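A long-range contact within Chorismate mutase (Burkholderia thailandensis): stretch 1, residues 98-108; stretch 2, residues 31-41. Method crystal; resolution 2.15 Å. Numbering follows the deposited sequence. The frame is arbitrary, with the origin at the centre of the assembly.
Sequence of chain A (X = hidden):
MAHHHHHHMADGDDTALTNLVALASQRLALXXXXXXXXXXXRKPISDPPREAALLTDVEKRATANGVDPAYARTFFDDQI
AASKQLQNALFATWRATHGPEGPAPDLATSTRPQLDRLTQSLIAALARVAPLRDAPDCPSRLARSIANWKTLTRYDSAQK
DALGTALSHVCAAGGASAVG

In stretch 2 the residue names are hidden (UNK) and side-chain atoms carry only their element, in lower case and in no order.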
# COMPACT_ATOMS: atom_id res chain seq x y z
N HIS A 98 -13.11 -17.00 -16.54
CA HIS A 98 -12.09 -17.90 -16.06
C HIS A 98 -11.33 -17.15 -14.99
O HIS A 98 -11.50 -15.94 -14.82
CB HIS A 98 -11.17 -18.34 -17.19
CG HIS A 98 -10.58 -17.19 -17.93
ND1 HIS A 98 -9.59 -16.39 -17.41
CD2 HIS A 98 -10.89 -16.66 -19.14
CE1 HIS A 98 -9.28 -15.44 -18.27
NE2 HIS A 98 -10.06 -15.58 -19.33
N GLY A 99 -10.48 -17.86 -14.28
CA GLY A 99 -9.65 -17.22 -13.30
C GLY A 99 -8.59 -16.35 -13.94
O GLY A 99 -8.54 -16.14 -15.16
N PRO A 100 -7.71 -15.82 -13.10
CA PRO A 100 -6.59 -15.03 -13.61
C PRO A 100 -5.66 -15.90 -14.43
O PRO A 100 -5.53 -17.10 -14.20
CB PRO A 100 -5.89 -14.52 -12.34
CG PRO A 100 -6.87 -14.75 -11.22
CD PRO A 100 -7.73 -15.92 -11.63
N GLU A 101 -5.05 -15.27 -15.43
CA GLU A 101 -3.85 -15.80 -16.06
C GLU A 101 -2.69 -15.68 -15.08
O GLU A 101 -2.64 -14.78 -14.23
CB GLU A 101 -3.55 -15.02 -17.34
CG GLU A 101 -3.70 -13.50 -17.16
CD GLU A 101 -3.67 -12.72 -18.47
OE1 GLU A 101 -2.58 -12.56 -19.05
OE2 GLU A 101 -4.75 -12.26 -18.91
N GLY A 102 -1.75 -16.61 -15.17
CA GLY A 102 -0.56 -16.53 -14.36
C GLY A 102 -0.71 -17.22 -13.03
O GLY A 102 -1.82 -17.43 -12.53
N PRO A 103 0.41 -17.58 -12.41
CA PRO A 103 0.36 -18.35 -11.16
C PRO A 103 0.05 -17.47 -9.97
O PRO A 103 0.33 -16.26 -9.96
CB PRO A 103 1.76 -18.95 -11.05
CG PRO A 103 2.65 -17.95 -11.79
CD PRO A 103 1.80 -17.35 -12.88
N ALA A 104 -0.53 -18.09 -8.93
CA ALA A 104 -0.86 -17.29 -7.76
C ALA A 104 0.39 -17.09 -6.89
O ALA A 104 1.17 -18.02 -6.71
CB ALA A 104 -1.96 -17.96 -6.94
N PRO A 105 0.59 -15.90 -6.33
CA PRO A 105 1.66 -15.73 -5.33
C PRO A 105 1.44 -16.68 -4.16
O PRO A 105 0.31 -16.91 -3.71
CB PRO A 105 1.53 -14.27 -4.90
CG PRO A 105 0.67 -13.60 -5.95
CD PRO A 105 -0.18 -14.66 -6.57
N ASP A 106 2.53 -17.24 -3.66
CA ASP A 106 2.44 -18.18 -2.55
C ASP A 106 1.83 -17.52 -1.32
O ASP A 106 2.34 -16.51 -0.82
CB ASP A 106 3.81 -18.74 -2.22
CG ASP A 106 3.76 -19.76 -1.09
OD1 ASP A 106 3.16 -20.83 -1.30
OD2 ASP A 106 4.31 -19.48 -0.00
N LEU A 107 0.75 -18.11 -0.80
CA LEU A 107 0.07 -17.52 0.34
C LEU A 107 0.99 -17.47 1.56
O LEU A 107 1.05 -16.45 2.26
CB LEU A 107 -1.21 -18.29 0.64
CG LEU A 107 -2.06 -17.73 1.78
CD1 LEU A 107 -2.53 -16.32 1.41
CD2 LEU A 107 -3.24 -18.64 2.06
N ALA A 108 1.74 -18.54 1.82
CA ALA A 108 2.49 -18.65 3.07
C ALA A 108 3.73 -17.76 3.07
O ALA A 108 4.05 -17.13 4.09
CB ALA A 108 2.89 -20.11 3.32
N UNK A 31 -6.16 -8.95 -0.76
CA UNK A 31 -7.22 -9.94 -0.88
C UNK A 31 -7.26 -10.56 -2.28
O UNK A 31 -7.67 -11.72 -2.43
c UNK A 31 -8.59 -9.33 -0.52
N UNK A 32 -6.82 -9.82 -3.30
CA UNK A 32 -6.75 -10.41 -4.64
C UNK A 32 -5.79 -11.59 -4.68
O UNK A 32 -6.20 -12.68 -5.12
c UNK A 32 -6.59 -9.73 -7.16
o UNK A 32 -5.83 -11.41 -8.68
o UNK A 32 -4.39 -10.75 -7.17
c UNK A 32 -5.53 -10.70 -7.70
c UNK A 32 -6.39 -9.32 -5.67
N UNK A 33 -4.52 -11.47 -4.25
CA UNK A 33 -3.66 -12.67 -4.26
C UNK A 33 -4.11 -13.75 -3.28
O UNK A 33 -3.87 -14.94 -3.55
c UNK A 33 -2.26 -12.13 -3.93
c UNK A 33 -3.72 -10.25 -4.00
c UNK A 33 -2.47 -10.80 -3.31
N UNK A 34 -4.74 -13.41 -2.17
CA UNK A 34 -5.36 -14.44 -1.33
C UNK A 34 -6.42 -15.18 -2.14
O UNK A 34 -6.42 -16.42 -2.21
c UNK A 34 -5.97 -13.83 -0.05
c UNK A 34 -6.71 -14.90 0.74
c UNK A 34 -4.91 -13.16 0.82
N UNK A 35 -7.33 -14.43 -2.76
CA UNK A 35 -8.39 -15.05 -3.55
C UNK A 35 -7.81 -15.91 -4.66
O UNK A 35 -8.24 -17.05 -4.87
c UNK A 35 -9.31 -13.97 -4.15
N UNK A 36 -6.83 -15.36 -5.38
CA UNK A 36 -6.18 -16.08 -6.47
C UNK A 36 -5.58 -17.41 -5.98
O UNK A 36 -5.79 -18.47 -6.58
c UNK A 36 -4.51 -15.64 -8.38
c UNK A 36 -4.67 -16.79 -9.07
c UNK A 36 -3.23 -15.56 -10.17
n UNK A 36 -3.61 -14.88 -9.10
c UNK A 36 -5.11 -15.16 -7.09
n UNK A 36 -3.85 -16.72 -10.18
N UNK A 37 -4.85 -17.37 -4.87
CA UNK A 37 -4.32 -18.62 -4.31
C UNK A 37 -5.43 -19.60 -3.94
O UNK A 37 -5.34 -20.80 -4.23
c UNK A 37 -3.18 -20.42 -1.59
c UNK A 37 -2.28 -22.44 -0.51
c UNK A 37 -2.72 -19.49 -2.58
c UNK A 37 -4.46 -21.59 0.08
n UNK A 37 -1.14 -21.05 -2.27
c UNK A 37 -4.35 -20.52 -0.83
c UNK A 37 -1.48 -19.93 -2.97
c UNK A 37 -3.43 -22.53 0.23
c UNK A 37 -2.16 -21.38 -1.41
c UNK A 37 -3.44 -18.30 -3.10
N UNK A 38 -6.49 -19.11 -3.30
CA UNK A 38 -7.61 -19.99 -2.90
C UNK A 38 -8.37 -20.54 -4.10
O UNK A 38 -8.86 -21.67 -4.06
n UNK A 38 -9.03 -17.16 2.60
c UNK A 38 -8.89 -18.24 0.34
c UNK A 38 -8.55 -19.24 -1.96
c UNK A 38 -7.92 -18.96 -0.59
c UNK A 38 -8.46 -18.31 1.81
N UNK A 39 -8.46 -19.75 -5.19
CA UNK A 39 -9.11 -20.20 -6.41
C UNK A 39 -8.38 -21.39 -7.03
O UNK A 39 -9.01 -22.33 -7.54
c UNK A 39 -9.79 -19.39 -8.76
c UNK A 39 -12.36 -19.14 -8.35
c UNK A 39 -12.53 -19.91 -11.09
c UNK A 39 -9.18 -19.04 -7.41
c UNK A 39 -11.30 -19.79 -10.43
c UNK A 39 -13.67 -19.63 -10.36
n UNK A 39 -10.02 -19.98 -10.91
c UNK A 39 -13.60 -19.25 -9.01
c UNK A 39 -11.19 -19.43 -9.08
c UNK A 39 -9.13 -19.76 -9.89
N UNK A 40 -7.05 -21.35 -7.01
CA UNK A 40 -6.28 -22.48 -7.55
C UNK A 40 -6.35 -23.67 -6.60
O UNK A 40 -6.54 -24.82 -7.03
c UNK A 40 -3.90 -23.27 -8.13
c UNK A 40 -3.42 -20.49 -9.27
c UNK A 40 -4.81 -21.02 -8.95
c UNK A 40 -4.83 -22.04 -7.82
N UNK A 41 -6.24 -23.43 -5.31
CA UNK A 41 -6.13 -24.50 -4.34
C UNK A 41 -7.48 -24.94 -3.78
O UNK A 41 -7.52 -25.89 -3.01
c UNK A 41 -5.21 -24.07 -3.20
o UNK A 41 -3.01 -24.89 -3.64
c UNK A 41 -3.77 -23.92 -3.66
n UNK A 41 -3.40 -22.70 -4.10
O HOH W 1 -1.35 -15.68 -2.22
O HOH W 2 -9.27 -20.71 -13.66

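Position 31 opens the helix with a single side-chain carbon, out of reach of stretch 1; one carbon makes it Ala31. Position 32 has three carbons, the third carrying two oxygens, and its end swings nearer the loop than its sideways CB suggests, one oxygen making a marginal contact with Pro100 CG. This is Glu32, with OE2 and Pro100 CG 4.3 Å apart.

At position 33 three carbons close a ring onto the backbone nitrogen, and the CB lies 3.9 Å from Pro105 CG; the closed ring defines Pro33, so two proline rings meet as rigid apolar surfaces. Its carbonyl also works: water 1 donates to Pro33 O at 2.9 Å and to Pro105 O at 2.5 Å, bridging helix and loop. Position 34 carries one carbon forked into two, and one arm of the fork touches Leu107 CD1; this is Val34. Although its CB points away, CG2 still reaches Leu107 CD1 at 4.0 Å. Position 35, again a single carbon, touches nothing on the loop and is Ala35.

Position 36 has one carbon and then a five-membered ring of three carbons and two nitrogens; its CA-to-CB bond points toward stretch 1, and the ring is sandwiched between Pro100 and Ala104, with Gly102 O at its edge. It is His36. Pro100 CG sits 3.6 Å from the ring centroid over one face, and Ala104 CB sits 3.8 Å from it over the opposite face, both as CH-pi contacts. At the edge, NE2 donates to Gly102 O at 3.2 Å, a weak hydrogen bond whose 122° angle is well short of linear.

Position 37 bears one carbon and fused five- and six-membered rings with eight carbons and one nitrogen, packed against Leu107 and Ala104, hence Trp37. Leu107 CB lies over the five-membered ring, 3.7 Å from its centroid, while Leu107 CD2 approaches CE3 at 3.6 Å. Ala104 CB packs 3.6 Å from Trp37 CA, a close approach of the loop to the helix backbone.

Position 38 is four carbons in a row ending in nitrogen: Lys38, which makes no contact here and whose NZ is hydrogen-bonded elsewhere in the structure. Position 39 repeats the fused rings, eight carbons and one nitrogen, with the nitrogen near Gly99 CA, and is Trp39. Its NE1 comes 3.7 Å from Gly99 CA, and an ideal CB on that glycine would clash with NE1 at 2.5 Å. Water 2 accepts from Trp39 NE1 at 2.9 Å and from Gly99 N at 3.2 Å.

Position 40 has four carbons, forked at the first with one arm two carbons long, whose tip meets Ala104 CB: Ile40, with CD1 and Ala104 CB 3.7 Å apart. Position 41 has two carbons, the second bearing one oxygen and one nitrogen. It is Asn41, which leaves the loop alone; ND2 donates to Trp37 O at 2.7 Å.

The rule here is shape before polarity. A largely extended, proline-rich loop, running into a helix at Leu107, lies along the helix of stretch 2, with Ala104 small enough to nest among His36, Trp37 and Ile40. Rings and aliphatic groups bury most of the contact, while one weak hydrogen bond and two waters serve its polar groups.

Stretch 2 31-41: AEPVAHWKWIN
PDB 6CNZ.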